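Side-chain contacts in E3 ubiquitin ligase RavN (Legionella pneumophila, PDB 5MIY), which acts as a Legionella effector E3 ubiquitin ligase, probably promoting transfer of ubiquitin from a conjugating enzyme to target proteins: residues K65-H70 with K74-E79; F36-I41 with W60-K65. All coordinates share one frame; numbering follows the deposited sequence.

Contact 1: residues K65-H70 with K74-E79. With SO4 (sulfate ion), chain E.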
ATOM      1  N   LYS A  65      -2.882 -10.365  -6.296  1.00 46.32           N
ATOM      2  CA  LYS A  65      -3.908 -11.315  -6.712  1.00 49.85           C
ATOM      3  C   LYS A  65      -5.000 -11.455  -5.659  1.00 50.22           C
ATOM      4  O   LYS A  65      -6.178 -11.616  -5.999  1.00 52.76           O
ATOM      5  CB  LYS A  65      -3.267 -12.667  -7.015  1.00 52.60           C
ATOM      6  CG  LYS A  65      -4.213 -13.671  -7.660  1.00 56.06           C
ATOM      7  CD  LYS A  65      -3.955 -15.077  -7.137  1.00 60.40           C
ATOM      8  CE  LYS A  65      -4.945 -16.084  -7.707  1.00 61.82           C
ATOM      9  NZ  LYS A  65      -4.488 -16.665  -8.995  1.00 65.44           N
ATOM     10  N   SER A  66      -4.634 -11.376  -4.375  1.00 49.75           N
ATOM     11  CA  SER A  66      -5.630 -11.497  -3.311  1.00 51.02           C
ATOM     12  C   SER A  66      -6.624 -10.343  -3.344  1.00 49.89           C
ATOM     13  O   SER A  66      -7.835 -10.559  -3.172  1.00 50.91           O
ATOM     14  CB  SER A  66      -4.950 -11.574  -1.946  1.00 51.64           C
ATOM     15  OG  SER A  66      -4.049 -12.663  -1.894  1.00 53.55           O
ATOM     16  N   LEU A  67      -6.137  -9.114  -3.564  1.00 47.04           N
ATOM     17  CA  LEU A  67      -7.033  -7.969  -3.675  1.00 46.26           C
ATOM     18  C   LEU A  67      -7.889  -8.063  -4.937  1.00 49.41           C
ATOM     19  O   LEU A  67      -9.096  -7.807  -4.886  1.00 50.12           O
ATOM     20  CB  LEU A  67      -6.234  -6.662  -3.662  1.00 45.78           C
ATOM     21  CG  LEU A  67      -7.046  -5.367  -3.712  1.00 43.27           C
ATOM     22  CD1 LEU A  67      -7.960  -5.246  -2.504  1.00 44.82           C
ATOM     23  CD2 LEU A  67      -6.098  -4.164  -3.781  1.00 42.77           C
ATOM     24  N   ILE A  68      -7.284  -8.443  -6.070  1.00 48.61           N
ATOM     25  CA  ILE A  68      -8.030  -8.553  -7.325  1.00 50.12           C
ATOM     26  C   ILE A  68      -9.158  -9.567  -7.185  1.00 54.28           C
ATOM     27  O   ILE A  68     -10.271  -9.359  -7.683  1.00 56.25           O
ATOM     28  CB  ILE A  68      -7.085  -8.929  -8.484  1.00 47.12           C
ATOM     29  CG1 ILE A  68      -6.104  -7.791  -8.789  1.00 43.10           C
ATOM     30  CG2 ILE A  68      -7.884  -9.301  -9.749  1.00 49.95           C
ATOM     31  CD1 ILE A  68      -4.923  -8.240  -9.616  1.00 44.93           C
ATOM     32  N   ASP A  69      -8.892 -10.673  -6.493  1.00 53.89           N
ATOM     33  CA  ASP A  69      -9.893 -11.725  -6.350  1.00 56.18           C
ATOM     34  C   ASP A  69     -11.043 -11.325  -5.438  1.00 56.79           C
ATOM     35  O   ASP A  69     -12.042 -12.056  -5.376  1.00 57.68           O
ATOM     36  CB  ASP A  69      -9.230 -12.999  -5.839  1.00 61.37           C
ATOM     37  CG  ASP A  69      -8.452 -13.717  -6.923  1.00 70.63           C
ATOM     38  OD1 ASP A  69      -8.663 -13.389  -8.110  1.00 71.88           O
ATOM     39  OD2 ASP A  69      -7.637 -14.606  -6.597  1.00 75.59           O
ATOM     40  N   HIS A  70     -10.928 -10.195  -4.739  1.00 55.25           N
ATOM     41  CA  HIS A  70     -12.004  -9.640  -3.928  1.00 58.13           C
ATOM     42  C   HIS A  70     -12.591  -8.377  -4.545  1.00 59.53           C
ATOM     43  O   HIS A  70     -13.167  -7.554  -3.826  1.00 60.56           O
ATOM     44  CB  HIS A  70     -11.507  -9.339  -2.512  1.00 60.98           C
ATOM     45  CG  HIS A  70     -11.260 -10.560  -1.677  1.00 64.86           C
ATOM     46  ND1 HIS A  70     -12.267 -11.425  -1.305  1.00 66.51           N
ATOM     47  CD2 HIS A  70     -10.122 -11.049  -1.131  1.00 65.34           C
ATOM     48  CE1 HIS A  70     -11.758 -12.400  -0.572  1.00 66.67           C
ATOM     49  NE2 HIS A  70     -10.458 -12.193  -0.450  1.00 67.73           N
ATOM     50  N   LYS A  74     -17.971  -5.510  -1.485  1.00 69.50           N
ATOM     51  CA  LYS A  74     -18.360  -4.129  -1.212  1.00 74.95           C
ATOM     52  C   LYS A  74     -17.575  -3.525  -0.051  1.00 74.24           C
ATOM     53  O   LYS A  74     -17.585  -2.301   0.125  1.00 73.33           O
ATOM     54  CB  LYS A  74     -19.869  -4.061  -0.941  1.00 80.36           C
ATOM     55  CG  LYS A  74     -20.425  -2.654  -0.702  1.00 85.52           C
ATOM     56  CD  LYS A  74     -21.927  -2.664  -0.435  1.00 87.80           C
ATOM     57  CE  LYS A  74     -22.234  -2.575   1.059  1.00 89.45           C
ATOM     58  NZ  LYS A  74     -22.134  -3.902   1.746  1.00 88.10           N
ATOM     59  N   LEU A  75     -16.884  -4.347   0.737  1.00 72.79           N
ATOM     60  CA  LEU A  75     -16.021  -3.802   1.779  1.00 74.98           C
ATOM     61  C   LEU A  75     -14.826  -3.073   1.177  1.00 72.64           C
ATOM     62  O   LEU A  75     -14.449  -1.992   1.645  1.00 75.02           O
ATOM     63  CB  LEU A  75     -15.550  -4.920   2.704  1.00 78.19           C
ATOM     64  CG  LEU A  75     -15.130  -4.540   4.119  1.00 83.20           C
ATOM     65  CD1 LEU A  75     -15.974  -3.394   4.667  1.00 82.52           C
ATOM     66  CD2 LEU A  75     -15.236  -5.766   5.005  1.00 84.70           C
ATOM     67  N   LEU A  76     -14.228  -3.643   0.132  1.00 66.61           N
ATOM     68  CA  LEU A  76     -12.990  -3.122  -0.431  1.00 63.99           C
ATOM     69  C   LEU A  76     -13.211  -2.209  -1.630  1.00 65.61           C
ATOM     70  O   LEU A  76     -12.393  -1.314  -1.872  1.00 64.69           O
ATOM     71  CB  LEU A  76     -12.076  -4.285  -0.836  1.00 61.86           C
ATOM     72  CG  LEU A  76     -11.682  -5.230   0.304  1.00 60.43           C
ATOM     73  CD1 LEU A  76     -11.018  -6.498  -0.225  1.00 58.81           C
ATOM     74  CD2 LEU A  76     -10.765  -4.509   1.279  1.00 62.10           C
ATOM     75  N   PHE A  77     -14.287  -2.407  -2.390  1.00 63.91           N
ATOM     76  CA  PHE A  77     -14.514  -1.663  -3.622  1.00 61.71           C
ATOM     77  C   PHE A  77     -15.924  -1.098  -3.645  1.00 68.34           C
ATOM     78  O   PHE A  77     -16.886  -1.808  -3.334  1.00 69.97           O
ATOM     79  CB  PHE A  77     -14.289  -2.550  -4.849  1.00 54.52           C
ATOM     80  CG  PHE A  77     -12.852  -2.909  -5.079  1.00 52.81           C
ATOM     81  CD1 PHE A  77     -12.308  -4.038  -4.492  1.00 50.42           C
ATOM     82  CD2 PHE A  77     -12.044  -2.115  -5.880  1.00 50.30           C
ATOM     83  CE1 PHE A  77     -10.986  -4.378  -4.697  1.00 49.50           C
ATOM     84  CE2 PHE A  77     -10.720  -2.448  -6.096  1.00 50.05           C
ATOM     85  CZ  PHE A  77     -10.189  -3.586  -5.498  1.00 49.18           C
ATOM     86  N   GLU A  78     -16.038   0.174  -4.018  1.00 73.32           N
ATOM     87  CA  GLU A  78     -17.321   0.845  -4.218  1.00 80.04           C
ATOM     88  C   GLU A  78     -17.343   1.350  -5.657  1.00 78.11           C
ATOM     89  O   GLU A  78     -16.667   2.331  -5.985  1.00 75.67           O
ATOM     90  CB  GLU A  78     -17.519   1.991  -3.224  1.00 88.99           C
ATOM     91  CG  GLU A  78     -16.772   1.844  -1.899  1.00 97.86           C
ATOM     92  CD  GLU A  78     -17.268   0.683  -1.053  1.00104.59           C
ATOM     93  OE1 GLU A  78     -16.517   0.239  -0.152  1.00105.86           O
ATOM     94  OE2 GLU A  78     -18.407   0.215  -1.282  1.00107.85           O
ATOM     95  N   GLU A  79     -18.117   0.672  -6.509  1.00 77.25           N
ATOM     96  CA  GLU A  79     -18.198   0.988  -7.938  1.00 76.59           C
ATOM     97  C   GLU A  79     -16.841   0.797  -8.617  1.00 70.17           C
ATOM     98  O   GLU A  79     -16.384   1.638  -9.394  1.00 70.01           O
ATOM     99  CB  GLU A  79     -18.736   2.405  -8.168  1.00 81.36           C
ATOM    100  CG  GLU A  79     -20.069   2.684  -7.491  1.00 86.66           C
ATOM    101  CD  GLU A  79     -21.054   3.376  -8.412  1.00 91.81           C
ATOM    102  OE1 GLU A  79     -21.571   2.713  -9.337  1.00 93.94           O
ATOM    103  OE2 GLU A  79     -21.312   4.583  -8.213  1.00 92.51           O
TER
HETATM  104  S   SO4 E 202     -15.770 -11.710  -2.325  0.86 87.23           S
HETATM  105  O1  SO4 E 202     -16.996 -10.924  -2.201  0.86 85.46           O
HETATM  106  O2  SO4 E 202     -14.928 -11.478  -1.155  0.86 87.50           O
HETATM  107  O3  SO4 E 202     -15.057 -11.307  -3.535  0.86 86.42           O
HETATM  108  O4  SO4 E 202     -16.097 -13.130  -2.403  0.86 86.67           O
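L67 reaches from the helix 64-68 into the loop that follows it and meets both L76 and F77 with one branch. Its CD1 methyl lies 3.8 Å from F77 CE1 and 4.0 Å from L76 CD1, while L67 CG is 4.0 Å from F77 CZ. The leucine gets there because its CG stands anti to the backbone N (chi1 -177°), which brings the branch closer to the loop than its CB direction alone suggests. L76 CD1 also packs at 3.7 Å against H70 CB, and the same methyl thus touches both L67 and H70. H70 O approaches the phenyl ring obliquely, 3.7 Å from F77 CD1. No hydrogen bond crosses between 65-70 and 74-79, so the inner part coheres by apolar packing. This is a tight return of the chain after a short helix, with three intervening residues, and L76 is further covered by F96 of helix 89-96. The outer side is polar and looser. There the H70 imidazole donates from ND1 to O2 of a sulfate, probably from the crystallisation liquor, at 2.7 Å and with an N-H...O angle of 151°; the sulfur lies in the ring plane. N73 ND2 holds the same anion. H70 NE2 makes a weak bond to L95 O, so the ring has a polar partner at each nitrogen.

Contact 2: residues F36-I41 with W60-K65. With EDO (1,2-ethanediol), chain H.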
ATOM      1  N   PHE A  36      -7.385  -1.171  10.162  1.00 66.72           N
ATOM      2  CA  PHE A  36      -6.350  -1.347   9.156  1.00 61.99           C
ATOM      3  C   PHE A  36      -6.845  -0.832   7.812  1.00 58.94           C
ATOM      4  O   PHE A  36      -8.050  -0.806   7.544  1.00 58.61           O
ATOM      5  CB  PHE A  36      -5.934  -2.821   9.047  1.00 59.92           C
ATOM      6  CG  PHE A  36      -5.435  -3.404  10.341  1.00 59.43           C
ATOM      7  CD1 PHE A  36      -6.319  -3.936  11.268  1.00 59.25           C
ATOM      8  CD2 PHE A  36      -4.082  -3.403  10.639  1.00 60.19           C
ATOM      9  CE1 PHE A  36      -5.862  -4.463  12.461  1.00 60.50           C
ATOM     10  CE2 PHE A  36      -3.618  -3.927  11.834  1.00 60.00           C
ATOM     11  CZ  PHE A  36      -4.512  -4.458  12.747  1.00 60.95           C
ATOM     12  N   SER A  37      -5.908  -0.419   6.963  1.00 58.17           N
ATOM     13  CA  SER A  37      -6.253   0.142   5.665  1.00 55.62           C
ATOM     14  C   SER A  37      -5.466  -0.561   4.569  1.00 54.71           C
ATOM     15  O   SER A  37      -4.263  -0.808   4.708  1.00 53.66           O
ATOM     16  CB  SER A  37      -5.985   1.650   5.624  1.00 56.68           C
ATOM     17  OG  SER A  37      -6.310   2.186   4.354  1.00 58.36           O
ATOM     18  N   ILE A  38      -6.150  -0.874   3.475  1.00 51.97           N
ATOM     19  CA  ILE A  38      -5.517  -1.473   2.307  1.00 50.76           C
ATOM     20  C   ILE A  38      -4.994  -0.363   1.395  1.00 49.81           C
ATOM     21  O   ILE A  38      -5.730   0.565   1.036  1.00 52.69           O
ATOM     22  CB  ILE A  38      -6.501  -2.400   1.571  1.00 52.47           C
ATOM     23  CG1 ILE A  38      -5.757  -3.265   0.557  1.00 53.63           C
ATOM     24  CG2 ILE A  38      -7.647  -1.618   0.946  1.00 54.90           C
ATOM     25  CD1 ILE A  38      -4.942  -4.369   1.223  1.00 58.15           C
ATOM     26  N   LYS A  39      -3.712  -0.437   1.044  1.00 46.28           N
ATOM     27  CA  LYS A  39      -3.075   0.571   0.207  1.00 42.43           C
ATOM     28  C   LYS A  39      -2.564  -0.061  -1.079  1.00 42.19           C
ATOM     29  O   LYS A  39      -2.143  -1.221  -1.098  1.00 43.74           O
ATOM     30  CB  LYS A  39      -1.908   1.255   0.937  1.00 42.59           C
ATOM     31  CG  LYS A  39      -2.298   1.887   2.264  1.00 44.49           C
ATOM     32  CD  LYS A  39      -3.341   2.986   2.072  1.00 46.02           C
ATOM     33  CE  LYS A  39      -3.601   3.716   3.380  1.00 46.98           C
ATOM     34  NZ  LYS A  39      -4.540   4.862   3.232  1.00 47.80           N
ATOM     35  N   ALA A  40      -2.597   0.714  -2.158  1.00 41.17           N
ATOM     36  CA  ALA A  40      -2.068   0.278  -3.441  1.00 40.74           C
ATOM     37  C   ALA A  40      -1.267   1.419  -4.053  1.00 40.76           C
ATOM     38  O   ALA A  40      -1.742   2.559  -4.088  1.00 43.24           O
ATOM     39  CB  ALA A  40      -3.191  -0.151  -4.383  1.00 41.49           C
ATOM     40  N   ILE A  41      -0.055   1.119  -4.522  1.00 36.50           N
ATOM     41  CA  ILE A  41       0.807   2.122  -5.153  1.00 36.60           C
ATOM     42  C   ILE A  41       1.409   1.534  -6.423  1.00 38.11           C
ATOM     43  O   ILE A  41       1.556   0.313  -6.559  1.00 38.70           O
ATOM     44  CB  ILE A  41       1.914   2.632  -4.196  1.00 36.13           C
ATOM     45  CG1 ILE A  41       2.916   1.525  -3.841  1.00 37.39           C
ATOM     46  CG2 ILE A  41       1.296   3.221  -2.931  1.00 35.50           C
ATOM     47  CD1 ILE A  41       3.986   1.967  -2.820  1.00 36.39           C
ATOM     48  N   TRP A  60       2.102  -4.625   6.137  1.00 48.25           N
ATOM     49  CA  TRP A  60       1.975  -6.060   5.937  1.00 46.19           C
ATOM     50  C   TRP A  60       1.756  -6.300   4.449  1.00 43.92           C
ATOM     51  O   TRP A  60       0.742  -5.839   3.904  1.00 44.07           O
ATOM     52  CB  TRP A  60       0.810  -6.636   6.757  1.00 46.41           C
ATOM     53  CG  TRP A  60       1.024  -6.593   8.265  1.00 48.41           C
ATOM     54  CD1 TRP A  60       1.538  -7.583   9.050  1.00 50.49           C
ATOM     55  CD2 TRP A  60       0.732  -5.496   9.145  1.00 49.13           C
ATOM     56  NE1 TRP A  60       1.576  -7.175  10.365  1.00 52.11           N
ATOM     57  CE2 TRP A  60       1.092  -5.897  10.450  1.00 49.89           C
ATOM     58  CE3 TRP A  60       0.204  -4.214   8.955  1.00 50.33           C
ATOM     59  CZ2 TRP A  60       0.944  -5.060  11.558  1.00 50.82           C
ATOM     60  CZ3 TRP A  60       0.054  -3.387  10.052  1.00 50.26           C
ATOM     61  CH2 TRP A  60       0.419  -3.816  11.343  1.00 50.40           C
ATOM     62  N   PRO A  61       2.666  -6.972   3.747  1.00 43.78           N
ATOM     63  CA  PRO A  61       2.465  -7.207   2.313  1.00 45.82           C
ATOM     64  C   PRO A  61       1.286  -8.130   2.044  1.00 45.01           C
ATOM     65  O   PRO A  61       1.015  -9.067   2.797  1.00 45.60           O
ATOM     66  CB  PRO A  61       3.784  -7.850   1.866  1.00 46.34           C
ATOM     67  CG  PRO A  61       4.409  -8.369   3.117  1.00 48.18           C
ATOM     68  CD  PRO A  61       3.977  -7.452   4.213  1.00 47.70           C
ATOM     69  N   ILE A  62       0.590  -7.844   0.944  1.00 46.00           N
ATOM     70  CA  ILE A  62      -0.575  -8.590   0.465  1.00 44.69           C
ATOM     71  C   ILE A  62      -0.340  -8.842  -1.022  1.00 46.64           C
ATOM     72  O   ILE A  62       0.013  -7.898  -1.752  1.00 45.44           O
ATOM     73  CB  ILE A  62      -1.875  -7.794   0.683  1.00 45.03           C
ATOM     74  CG1 ILE A  62      -2.044  -7.384   2.149  1.00 44.57           C
ATOM     75  CG2 ILE A  62      -3.089  -8.537   0.127  1.00 45.22           C
ATOM     76  CD1 ILE A  62      -2.594  -8.472   3.049  1.00 47.29           C
ATOM     77  N   PRO A  63      -0.490 -10.069  -1.520  1.00 46.85           N
ATOM     78  CA  PRO A  63      -0.363 -10.282  -2.968  1.00 48.32           C
ATOM     79  C   PRO A  63      -1.453  -9.521  -3.708  1.00 49.38           C
ATOM     80  O   PRO A  63      -2.611  -9.505  -3.288  1.00 50.74           O
ATOM     81  CB  PRO A  63      -0.524 -11.803  -3.122  1.00 50.54           C
ATOM     82  CG  PRO A  63      -0.247 -12.375  -1.735  1.00 50.42           C
ATOM     83  CD  PRO A  63      -0.742 -11.324  -0.786  1.00 47.52           C
ATOM     84  N   ALA A  64      -1.067  -8.861  -4.809  1.00 47.73           N
ATOM     85  CA  ALA A  64      -2.057  -8.169  -5.634  1.00 45.35           C
ATOM     86  C   ALA A  64      -3.198  -9.099  -6.027  1.00 46.96           C
ATOM     87  O   ALA A  64      -4.362  -8.683  -6.077  1.00 48.84           O
ATOM     88  CB  ALA A  64      -1.398  -7.590  -6.890  1.00 45.29           C
ATOM     89  N   LYS A  65      -2.882 -10.365  -6.296  1.00 46.32           N
ATOM     90  CA  LYS A  65      -3.908 -11.315  -6.712  1.00 49.85           C
ATOM     91  C   LYS A  65      -5.000 -11.455  -5.659  1.00 50.22           C
ATOM     92  O   LYS A  65      -6.178 -11.616  -5.999  1.00 52.76           O
ATOM     93  CB  LYS A  65      -3.267 -12.667  -7.015  1.00 52.60           C
ATOM     94  CG  LYS A  65      -4.213 -13.671  -7.660  1.00 56.06           C
ATOM     95  CD  LYS A  65      -3.955 -15.077  -7.137  1.00 60.40           C
ATOM     96  CE  LYS A  65      -4.945 -16.084  -7.707  1.00 61.82           C
ATOM     97  NZ  LYS A  65      -4.488 -16.665  -8.995  1.00 65.44           N
TER
HETATM   98  C1  EDO H 205       2.404  -9.909  -6.185  1.00 58.20           C
HETATM   99  O1  EDO H 205       1.878  -8.711  -5.605  1.00 52.69           O
HETATM  100  C2  EDO H 205       3.756 -10.220  -5.566  1.00 59.98           C
HETATM  101  O2  EDO H 205       3.638 -10.109  -4.143  1.00 62.44           O
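Strands 35-41 and 58-61 run parallel to each other with strand 25-32 antiparallel between them, and accordingly no backbone bond joins F36-I41 to W60-K65; the nearest CA atoms, those of I38 and I62, are 8.9 Å apart. The gap is spanned by side chains that reach across the middle strand. F36 and W60 form a T-shaped, edge-to-face pair: the phenyl edge is directed at the face of the indole's six-membered ring, with centroids 5.7 Å apart and planes at 80°. The phenyl corner does the touching, F36 CE2 lying 4.1 Å from W60 CH2 and 4.1 Å from W60 CZ3. The phenyl CG is anti to the carbonyl carbon (chi1 -58°), which carries the ring toward the indole and onto L28 of the central strand. Two residues further along each segment, the end methyl of I38, CD1, lies 4.3 Å from the CG1 methylene of I62, a looser touch than the aromatic one. Helix 89-96 covers this face of the sheet: F96 packs on both isoleucines and V92 on F36, in the helix-on-sheet layering of the domain core. Beyond I62 the chain turns, with P63 as N-cap, into helix 64-68, where A64 N gives a nearly straight bond of 3.1 Å to O1 of an ethanediol molecule. The chemistry across 36-41 and 60-65 is therefore wholly apolar, and the one polar atom of the indole, W60 NE1, is satisfied outside it by T103 O, which should help fix the rotation of the ring.

The two contacts sit about 11 Å apart, centre to centre, and follow one another along the chain: contact 2 closes at K65, the residue at which contact 1 opens. Helix 64-68 is common to both, so the chain passes from the four-stranded sheet, through this helix, into the loop before helix 89-96. I38 is the direct bridge, its CG1 lying 4.3 Å from L67 CD1 and its CG2 4.3 Å from L76 CD2. F96 of helix 89-96 touches both contacts as well. The centre of contact 2 lies about 5 Å from the centre of the chain, that of contact 1 about 14 Å, so one hydrophobic core extends outward from the sheet to the loop.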